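Local coordinates for protein putative phosphosugar isomerase (Silicibacter pomeroyi DSS-3, PDB 3FJ1) that is of unproven function but, as a protein built of two SIS domains, probably binds phosphosugars or related carbohydrate derivatives and may act as an isomerase or aminotransferase, at residues 83-88 against 111-116; 91-96 against 117-122; 76-81 against 105-110; 29-34 against 138-143. One frame throughout, in Å; residues are numbered along the deposited sequence.

Contact 1: 83-88 against 111-116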
# COMPACT_ATOMS: atom_id res chain seq x y z
N VAL A 83 -4.24 6.18 -17.49
CA VAL A 83 -5.67 6.03 -17.75
C VAL A 83 -6.36 7.39 -17.81
O VAL A 83 -7.06 7.70 -18.78
CB VAL A 83 -6.33 5.08 -16.70
CG1 VAL A 83 -7.84 5.04 -16.86
CG2 VAL A 83 -5.73 3.68 -16.82
N TYR A 84 -6.17 8.22 -16.79
CA TYR A 84 -6.90 9.49 -16.69
C TYR A 84 -6.20 10.71 -17.31
O TYR A 84 -6.86 11.72 -17.56
CB TYR A 84 -7.20 9.81 -15.23
CG TYR A 84 -7.96 8.73 -14.52
CD1 TYR A 84 -9.34 8.60 -14.65
CD2 TYR A 84 -7.29 7.81 -13.73
CE1 TYR A 84 -10.03 7.59 -13.99
CE2 TYR A 84 -7.97 6.81 -13.05
CZ TYR A 84 -9.33 6.70 -13.20
OH TYR A 84 -9.98 5.71 -12.52
N ASP A 85 -4.89 10.59 -17.52
CA ASP A 85 -4.05 11.71 -17.97
C ASP A 85 -4.41 12.99 -17.22
O ASP A 85 -4.65 14.03 -17.83
CB ASP A 85 -4.18 11.92 -19.48
CG ASP A 85 -3.12 12.84 -20.05
OD1 ASP A 85 -2.05 13.00 -19.44
OD2 ASP A 85 -3.40 13.39 -21.14
N ALA A 86 -4.46 12.91 -15.89
CA ALA A 86 -4.76 14.05 -15.06
C ALA A 86 -3.57 15.01 -15.03
O ALA A 86 -2.38 14.61 -15.16
CB ALA A 86 -5.15 13.60 -13.62
N ARG A 87 -3.90 16.29 -14.88
CA ARG A 87 -2.91 17.33 -14.71
C ARG A 87 -2.71 17.53 -13.22
O ARG A 87 -3.64 17.93 -12.52
CB ARG A 87 -3.40 18.63 -15.35
CG ARG A 87 -3.47 18.53 -16.85
CD ARG A 87 -2.13 18.81 -17.48
NE ARG A 87 -2.17 18.52 -18.91
CZ ARG A 87 -1.34 19.06 -19.81
NH1 ARG A 87 -0.43 19.96 -19.45
NH2 ARG A 87 -1.45 18.73 -21.09
N LEU A 88 -1.51 17.21 -12.74
CA LEU A 88 -1.16 17.37 -11.33
C LEU A 88 -0.33 18.64 -11.12
O LEU A 88 0.27 19.17 -12.05
CB LEU A 88 -0.39 16.13 -10.82
CG LEU A 88 -1.15 14.79 -10.87
CD1 LEU A 88 -0.34 13.71 -10.24
CD2 LEU A 88 -2.48 14.91 -10.16
N THR A 111 5.86 9.04 -15.06
CA THR A 111 7.10 9.81 -14.95
C THR A 111 7.14 10.94 -15.99
O THR A 111 7.51 12.06 -15.65
CB THR A 111 8.35 8.92 -15.03
OG1 THR A 111 8.23 7.85 -14.08
CG2 THR A 111 9.61 9.75 -14.77
N ARG A 112 6.66 10.66 -17.20
CA ARG A 112 6.59 11.67 -18.25
C ARG A 112 5.64 12.81 -17.85
O ARG A 112 5.98 14.00 -17.97
CB ARG A 112 6.14 11.05 -19.58
CG ARG A 112 6.01 12.07 -20.72
CD ARG A 112 5.69 11.42 -22.08
NE ARG A 112 4.35 10.80 -22.10
CZ ARG A 112 4.10 9.49 -22.21
NH1 ARG A 112 5.08 8.60 -22.33
NH2 ARG A 112 2.83 9.06 -22.20
N ASN A 113 4.47 12.44 -17.36
CA ASN A 113 3.45 13.41 -16.93
C ASN A 113 3.93 14.24 -15.76
O ASN A 113 3.64 15.46 -15.67
CB ASN A 113 2.11 12.72 -16.59
CG ASN A 113 1.25 12.44 -17.85
OD1 ASN A 113 1.77 12.44 -18.99
ND2 ASN A 113 -0.04 12.17 -17.64
N ALA A 114 4.61 13.59 -14.83
CA ALA A 114 5.16 14.29 -13.66
C ALA A 114 6.06 15.46 -14.12
O ALA A 114 5.94 16.56 -13.59
CB ALA A 114 5.92 13.34 -12.78
N GLY A 115 6.96 15.19 -15.07
CA GLY A 115 7.84 16.21 -15.67
C GLY A 115 7.05 17.31 -16.36
O GLY A 115 7.29 18.49 -16.15
N ARG A 116 6.09 16.91 -17.19
CA ARG A 116 5.20 17.85 -17.84
C ARG A 116 4.55 18.78 -16.81
O ARG A 116 4.41 19.98 -17.03
CB ARG A 116 4.11 17.07 -18.60
CG ARG A 116 3.04 17.92 -19.36
CD ARG A 116 1.79 17.12 -19.66
NE ARG A 116 1.03 16.75 -18.47
CZ ARG A 116 0.03 15.87 -18.45
NH1 ARG A 116 -0.35 15.28 -19.56
NH2 ARG A 116 -0.59 15.57 -17.32
O HOH W 1 -0.84 12.54 -14.95
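R116, near the C-terminal end of helix 105-116, has the largest share of this surface contact. Its CG is anti to the backbone N (chi1 179°), and the chain bends only at chi3, so the guanidinium reaches across to the loop 83-88. There NH1 of R116 forms a salt bridge with OD1 of D85 at 2.8 Å. The bond is fairly straight, lies close to the guanidinium plane and uses the syn lone pair of OD1. OD1 of D85 takes, on its anti lone pair, a more bent hydrogen bond from ND2 of N113 at 2.8 Å. Both segments belong to the first SIS domain, and the loop leads from helix 79-82 to strand 93-99. R87 stacks on R116 with the guanidinium planes 1° apart and their centres 3.7 Å apart. NE of each lies over the other group. The like charges are probably eased by the D85 carboxylate at the edge of the R116 guanidinium. CG of N113 lies over the opposite face of R116, off toward its rim. An alanine here instead of R116 would lose the salt bridge and stack, and would probably loosen the loop. Water 1 accepts from ND2 of N113 and donates to O of A86.

Contact 2: 91-96 against 117-122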
# COMPACT_ATOMS: atom_id res chain seq x y z
N ASP A 91 5.01 21.30 -9.41
CA ASP A 91 6.09 22.27 -9.36
C ASP A 91 6.71 22.09 -7.96
O ASP A 91 6.01 21.79 -7.00
CB ASP A 91 5.54 23.71 -9.52
CG ASP A 91 4.89 23.97 -10.89
OD1 ASP A 91 5.35 23.49 -11.95
OD2 ASP A 91 3.89 24.72 -10.91
N ARG A 92 8.01 22.28 -7.81
CA ARG A 92 8.62 22.12 -6.47
C ARG A 92 8.70 20.67 -5.98
O ARG A 92 9.04 20.43 -4.82
CB ARG A 92 7.88 22.92 -5.38
CG ARG A 92 7.64 24.40 -5.66
CD ARG A 92 8.92 25.21 -5.70
NE ARG A 92 8.65 26.62 -5.99
CZ ARG A 92 9.58 27.52 -6.31
NH1 ARG A 92 10.87 27.19 -6.38
NH2 ARG A 92 9.21 28.77 -6.57
N ALA A 93 8.39 19.69 -6.84
CA ALA A 93 8.46 18.29 -6.44
C ALA A 93 9.65 17.59 -7.10
O ALA A 93 10.03 17.92 -8.23
CB ALA A 93 7.18 17.57 -6.85
N LEU A 94 10.22 16.64 -6.36
CA LEU A 94 11.14 15.63 -6.91
C LEU A 94 10.21 14.47 -7.26
O LEU A 94 9.40 14.03 -6.41
CB LEU A 94 12.10 15.11 -5.85
CG LEU A 94 12.87 13.78 -6.11
CD1 LEU A 94 13.74 13.86 -7.39
CD2 LEU A 94 13.79 13.37 -4.95
N CYS A 95 10.28 13.95 -8.47
CA CYS A 95 9.59 12.70 -8.79
C CYS A 95 10.65 11.59 -8.94
O CYS A 95 11.50 11.65 -9.82
CB CYS A 95 8.77 12.82 -10.06
SG CYS A 95 7.95 11.24 -10.48
N LEU A 96 10.57 10.58 -8.07
CA LEU A 96 11.52 9.50 -8.07
C LEU A 96 10.86 8.26 -8.68
O LEU A 96 9.91 7.74 -8.11
CB LEU A 96 11.97 9.25 -6.64
CG LEU A 96 13.13 8.33 -6.47
CD1 LEU A 96 14.41 8.87 -7.12
CD2 LEU A 96 13.31 8.10 -4.97
N ASP A 117 4.16 18.21 -15.67
CA ASP A 117 3.47 18.93 -14.61
C ASP A 117 4.35 19.60 -13.54
O ASP A 117 3.84 20.03 -12.47
CB ASP A 117 2.43 18.01 -13.99
CG ASP A 117 1.35 17.62 -14.99
OD1 ASP A 117 1.22 18.29 -16.04
OD2 ASP A 117 0.64 16.62 -14.72
N GLY A 118 5.65 19.71 -13.85
CA GLY A 118 6.59 20.51 -13.06
C GLY A 118 7.65 19.85 -12.22
O GLY A 118 8.51 20.56 -11.68
N ALA A 119 7.61 18.53 -12.10
CA ALA A 119 8.53 17.81 -11.21
C ALA A 119 9.90 17.66 -11.85
O ALA A 119 10.03 17.68 -13.10
CB ALA A 119 7.99 16.42 -10.85
N LEU A 120 10.91 17.53 -11.00
CA LEU A 120 12.28 17.16 -11.40
C LEU A 120 12.27 15.65 -11.33
O LEU A 120 12.21 15.06 -10.25
CB LEU A 120 13.34 17.74 -10.44
CG LEU A 120 14.79 17.32 -10.71
CD1 LEU A 120 15.25 17.88 -12.05
CD2 LEU A 120 15.73 17.79 -9.60
N CYS A 121 12.28 15.00 -12.49
CA CYS A 121 12.21 13.52 -12.53
C CYS A 121 13.57 12.86 -12.53
O CYS A 121 14.41 13.17 -13.39
CB CYS A 121 11.38 13.06 -13.73
SG CYS A 121 9.73 13.80 -13.70
N VAL A 122 13.78 11.97 -11.56
CA VAL A 122 15.00 11.19 -11.40
C VAL A 122 14.63 9.71 -11.46
O VAL A 122 13.73 9.28 -10.72
CB VAL A 122 15.68 11.49 -10.05
CG1 VAL A 122 16.94 10.65 -9.83
CG2 VAL A 122 16.01 12.99 -9.91
O HOH W 2 10.31 20.68 -9.32
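Three backbone hydrogen bonds join strands 93-96 and 120-122 in parallel register, with L94 beside L120, C95 beside C121 and L96 beside V122. N of L120 donates to O of A93 at 2.9 Å, in the carbonyl plane. N of C95 donates to O of L120, also at 2.9 Å, but from above the carbonyl plane. N of V122 meets O of C95 nearly along the C=O axis. Two of these carbonyls also receive CA-H...O contacts: CA of A119 lies 3.3 Å from O of A93, and CA of C121 approaches O of C95. Water 2 donates to O of A93 and to O of G118, bridging the start of strand 93-96 to the turn that leads into strand 120-122. A93 O therefore has two hydrogen-bond donors, L120 N and the water. The backbones of L94 and L96 bond to the other neighbour, strand 45-49. The carboxylate of D117 turns away from strand 93-96, and its OD2 accepts from N of L88.

On the sheet face of L94 and L96, CD1 of L94 presses on CG2 of V122 at 3.5 Å. CD1 of L96 lies 4.1 Å from CG1 of V122. Helix 8-41 covers this face. On the other face CB of C95 touches both CB of A119, at 3.8 Å, and SG of C121, against helix 105-116. G118, with phi 109°, is the C-prime residue of a Schellman motif ending that helix; a CB there would clash with OD1 of D91. Strand 93-99, helix 105-116 and strand 120-125 form a beta-alpha-beta crossover in the parallel sheet of the SIS domain.

Contact 3: 76-81 against 105-110. With EDO (1,2-ethanediol), chain J.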
# COMPACT_ATOMS: atom_id res chain seq x y z
N LEU A 76 2.41 7.90 -6.27
CA LEU A 76 1.50 8.16 -7.35
C LEU A 76 1.07 6.91 -8.11
O LEU A 76 1.91 6.22 -8.71
CB LEU A 76 2.13 9.15 -8.34
CG LEU A 76 2.46 10.59 -7.90
CD1 LEU A 76 3.10 11.39 -9.08
CD2 LEU A 76 1.24 11.28 -7.30
N GLY A 77 -0.23 6.64 -8.12
CA GLY A 77 -0.75 5.51 -8.86
C GLY A 77 -0.59 5.79 -10.34
O GLY A 77 -1.12 6.78 -10.82
N PRO A 78 0.16 4.93 -11.08
CA PRO A 78 0.42 5.28 -12.50
C PRO A 78 -0.81 5.47 -13.37
O PRO A 78 -0.72 6.16 -14.38
CB PRO A 78 1.33 4.15 -13.00
CG PRO A 78 1.99 3.58 -11.72
CD PRO A 78 0.88 3.69 -10.69
N SER A 79 -1.95 4.91 -12.97
CA SER A 79 -3.20 5.11 -13.74
C SER A 79 -3.60 6.58 -13.83
O SER A 79 -4.25 6.99 -14.80
CB SER A 79 -4.36 4.29 -13.16
OG SER A 79 -4.82 4.76 -11.89
N VAL A 80 -3.18 7.37 -12.84
CA VAL A 80 -3.47 8.82 -12.84
C VAL A 80 -2.99 9.46 -14.15
O VAL A 80 -3.63 10.36 -14.68
CB VAL A 80 -2.91 9.50 -11.58
CG1 VAL A 80 -3.05 11.00 -11.68
CG2 VAL A 80 -3.68 8.99 -10.34
N ALA A 81 -1.86 8.96 -14.65
CA ALA A 81 -1.35 9.40 -15.96
C ALA A 81 -1.86 8.53 -17.10
O ALA A 81 -2.41 9.03 -18.11
CB ALA A 81 0.17 9.40 -15.97
N PRO A 105 5.16 0.74 -19.64
CA PRO A 105 4.47 1.91 -20.16
C PRO A 105 3.81 2.78 -19.09
O PRO A 105 3.82 3.99 -19.22
CB PRO A 105 3.44 1.31 -21.13
CG PRO A 105 4.03 -0.00 -21.53
CD PRO A 105 4.75 -0.49 -20.34
N ASP A 106 3.20 2.17 -18.08
CA ASP A 106 2.59 2.93 -17.00
C ASP A 106 3.59 3.77 -16.21
O ASP A 106 3.34 4.93 -15.93
CB ASP A 106 1.82 2.00 -16.05
CG ASP A 106 0.51 1.52 -16.63
OD1 ASP A 106 0.16 1.89 -17.77
OD2 ASP A 106 -0.15 0.73 -15.93
N ILE A 107 4.72 3.17 -15.86
CA ILE A 107 5.77 3.88 -15.11
C ILE A 107 6.36 5.03 -15.96
O ILE A 107 6.59 6.12 -15.46
CB ILE A 107 6.85 2.89 -14.59
CG1 ILE A 107 6.21 1.81 -13.70
CG2 ILE A 107 8.00 3.60 -13.89
CD1 ILE A 107 5.38 2.32 -12.53
N VAL A 108 6.55 4.77 -17.24
CA VAL A 108 7.05 5.76 -18.18
C VAL A 108 6.05 6.91 -18.32
O VAL A 108 6.43 8.09 -18.28
CB VAL A 108 7.38 5.10 -19.56
CG1 VAL A 108 7.71 6.15 -20.62
CG2 VAL A 108 8.56 4.12 -19.43
N ALA A 109 4.75 6.58 -18.43
CA ALA A 109 3.70 7.59 -18.58
C ALA A 109 3.57 8.50 -17.37
O ALA A 109 3.41 9.70 -17.53
CB ALA A 109 2.36 6.95 -18.90
N MSE A 110 3.60 7.92 -16.18
CA MSE A 110 3.47 8.67 -14.96
C MSE A 110 4.69 9.58 -14.78
O MSE A 110 4.55 10.78 -14.43
CB MSE A 110 3.26 7.72 -13.79
CG MSE A 110 2.95 8.38 -12.48
SE MSE A 110 1.20 9.28 -12.35
CE MSE A 110 1.99 10.96 -12.78
C1 EDO J . -3.92 7.62 -5.26
O1 EDO J . -3.07 7.88 -4.12
C2 EDO J . -3.08 7.31 -6.49
O2 EDO J . -2.15 8.33 -6.79
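M110, deposited as selenomethionine, has the largest share of this buried apolar contact. CG is anti to the backbone N (chi1 -174°), and bends at chi2 and chi3 fold the tip into the turn 76-81. SE of M110 lies 3.7 Å from O of G77 and 3.8 Å from CB of A81. CE reaches CD1 of L76, whose side chain it crosses at about a right angle. CB of A81 also rests on the helix backbone, 3.5 Å from CA of M110. One turn earlier the ring of P78 packs on helix 105-110. CB of P78 lies 3.6 Å from O of D106, and its CG lies 3.7 Å from CD1 of I107, the two side chains pointing the same way. No hydrogen bond links the segments.

The turn is held by its own bonds, N of V80 to O of G77 and N of A81 to O of P78. Behind it, N of G77 donates to O2 of the 1,2-ethanediol at 2.9 Å, almost straight. E66 of the second subunit binds the same molecule, which probably came from the crystallisation liquor. D106 forms a salt bridge with R213 of the second subunit. The turn after strand 73-75 and the short helix 79-82 pack on helix 105-116 of the SIS domain, at the subunit interface.

Contact 4: 29-34 against 138-143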
# COMPACT_ATOMS: atom_id res chain seq x y z
N GLN A 29 29.60 9.53 -8.70
CA GLN A 29 29.61 10.82 -9.42
C GLN A 29 28.22 11.30 -9.84
O GLN A 29 27.84 12.46 -9.60
CB GLN A 29 30.56 10.74 -10.63
CG GLN A 29 30.76 12.11 -11.33
CD GLN A 29 31.81 12.09 -12.43
OE1 GLN A 29 31.64 11.45 -13.47
NE2 GLN A 29 32.89 12.83 -12.21
N ASP A 30 27.47 10.42 -10.49
CA ASP A 30 26.13 10.73 -10.91
C ASP A 30 25.22 11.03 -9.72
O ASP A 30 24.41 11.98 -9.76
CB ASP A 30 25.57 9.61 -11.76
CG ASP A 30 26.17 9.60 -13.14
OD1 ASP A 30 27.03 10.47 -13.42
OD2 ASP A 30 25.77 8.74 -13.95
N VAL A 31 25.38 10.27 -8.65
CA VAL A 31 24.58 10.53 -7.47
C VAL A 31 24.90 11.92 -6.90
O VAL A 31 23.99 12.67 -6.57
CB VAL A 31 24.75 9.44 -6.39
CG1 VAL A 31 24.10 9.91 -5.10
CG2 VAL A 31 24.12 8.14 -6.86
N ALA A 32 26.18 12.28 -6.85
CA ALA A 32 26.58 13.55 -6.25
C ALA A 32 26.04 14.72 -7.07
O ALA A 32 25.61 15.75 -6.52
CB ALA A 32 28.09 13.66 -6.14
N ARG A 33 26.09 14.55 -8.39
CA ARG A 33 25.59 15.58 -9.31
C ARG A 33 24.09 15.80 -9.15
O ARG A 33 23.63 16.95 -9.09
CB ARG A 33 25.93 15.19 -10.75
CG ARG A 33 27.36 15.42 -11.11
CD ARG A 33 27.66 14.91 -12.49
NE ARG A 33 29.04 15.24 -12.85
CZ ARG A 33 29.66 14.85 -13.96
NH1 ARG A 33 29.03 14.11 -14.86
NH2 ARG A 33 30.92 15.21 -14.18
N VAL A 34 23.32 14.71 -9.04
CA VAL A 34 21.87 14.84 -8.85
C VAL A 34 21.58 15.49 -7.49
O VAL A 34 20.75 16.38 -7.41
CB VAL A 34 21.11 13.51 -8.98
CG1 VAL A 34 19.62 13.70 -8.70
CG2 VAL A 34 21.34 12.89 -10.40
N HIS A 138 17.17 13.15 -14.90
CA HIS A 138 18.39 12.48 -14.50
C HIS A 138 18.14 10.99 -14.35
O HIS A 138 17.05 10.58 -13.93
CB HIS A 138 18.87 13.03 -13.16
CG HIS A 138 19.14 14.49 -13.18
ND1 HIS A 138 20.32 15.01 -13.66
CD2 HIS A 138 18.39 15.55 -12.81
CE1 HIS A 138 20.28 16.33 -13.60
NE2 HIS A 138 19.11 16.68 -13.09
N THR A 139 19.15 10.19 -14.67
CA THR A 139 19.08 8.75 -14.45
C THR A 139 20.24 8.31 -13.60
O THR A 139 21.40 8.64 -13.88
CB THR A 139 19.07 7.99 -15.75
OG1 THR A 139 17.87 8.34 -16.45
CG2 THR A 139 19.11 6.44 -15.49
N ILE A 140 19.93 7.56 -12.55
CA ILE A 140 20.96 6.94 -11.75
C ILE A 140 20.96 5.44 -12.06
O ILE A 140 19.98 4.71 -11.76
CB ILE A 140 20.74 7.19 -10.24
CG1 ILE A 140 20.92 8.67 -9.94
CG2 ILE A 140 21.69 6.34 -9.43
CD1 ILE A 140 20.43 9.12 -8.60
N ASP A 141 22.04 4.98 -12.69
CA ASP A 141 22.24 3.57 -12.98
C ASP A 141 22.54 2.84 -11.64
O ASP A 141 23.51 3.18 -10.93
CB ASP A 141 23.40 3.43 -13.95
CG ASP A 141 23.63 2.02 -14.45
OD1 ASP A 141 23.23 1.01 -13.83
OD2 ASP A 141 24.31 1.93 -15.51
N ILE A 142 21.71 1.87 -11.30
CA ILE A 142 21.87 1.11 -10.04
C ILE A 142 22.98 0.05 -10.03
O ILE A 142 23.33 -0.50 -8.96
CB ILE A 142 20.51 0.50 -9.58
CG1 ILE A 142 20.06 -0.69 -10.47
CG2 ILE A 142 19.44 1.66 -9.48
CD1 ILE A 142 18.77 -1.39 -10.00
N HIS A 143 23.57 -0.23 -11.19
CA HIS A 143 24.68 -1.18 -11.27
C HIS A 143 24.41 -2.55 -10.64
O HIS A 143 25.26 -3.12 -9.96
CB HIS A 143 25.96 -0.53 -10.67
CG HIS A 143 26.46 0.65 -11.44
ND1 HIS A 143 25.99 1.93 -11.25
CD2 HIS A 143 27.40 0.74 -12.41
CE1 HIS A 143 26.61 2.75 -12.07
NE2 HIS A 143 27.47 2.05 -12.78
O HOH W 3 24.01 6.87 -13.72
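Helix 29-34 runs roughly antiparallel to strand 138-141, at 148° between their directions and with axes 8.5 Å apart at closest approach. The nearest CA pairs are D30 with I140 and V34 with H138. No direct hydrogen bond joins the two. Water 3 bridges them instead, donating to OD2 of D30 at 2.6 Å and to O of T139, and accepting from N of D141 at 2.9 Å.

V34 has its CG2 beside the backbone N and anti to the carbonyl carbon. CG2 of V34 touches CB of H138 at 3.7 Å and reaches CG of the imidazole obliquely. The two side chains slide past each other in opposite directions. I140 packs against two valines. CG2 of I140 meets CG2 of V31 at 4.0 Å, the side chains crossing at about a right angle, and CG1 of I140 lies 4.3 Å from CG2 of V34. At the end of the strand, OD1 of D141 accepts from N of H143 at 2.9 Å, which makes an Asx turn.

Strand 138-141 is one edge strand of the sheet within this chain, bonded to strand 120-125. Helix 8-41 lies over it. Helix 153-171 packs beside, with L166 on V34 and D169 on V31.

How the contacts relate
Contacts 1 and 3 share helix 105-116 and lie about 7 Å apart, centre to centre. Contact 3 is buried and apolar, while contact 1, near the end of that helix, is a charged surface cluster. Both also touch the second subunit. Contact 2 joins two neighbouring strands of the sheet, is partly buried and is held by backbone bonds. It meets contact 1 where the helix ends, through A114 O with A119 N and L88 N with D117 OD2. Contact 4 is partly buried and lies on the sheet face of L94 and V122, the face opposite helix 105-116. It touches contact 2 through neighbouring strands, with V34 on V122, and combines aliphatic packing with a water bridge.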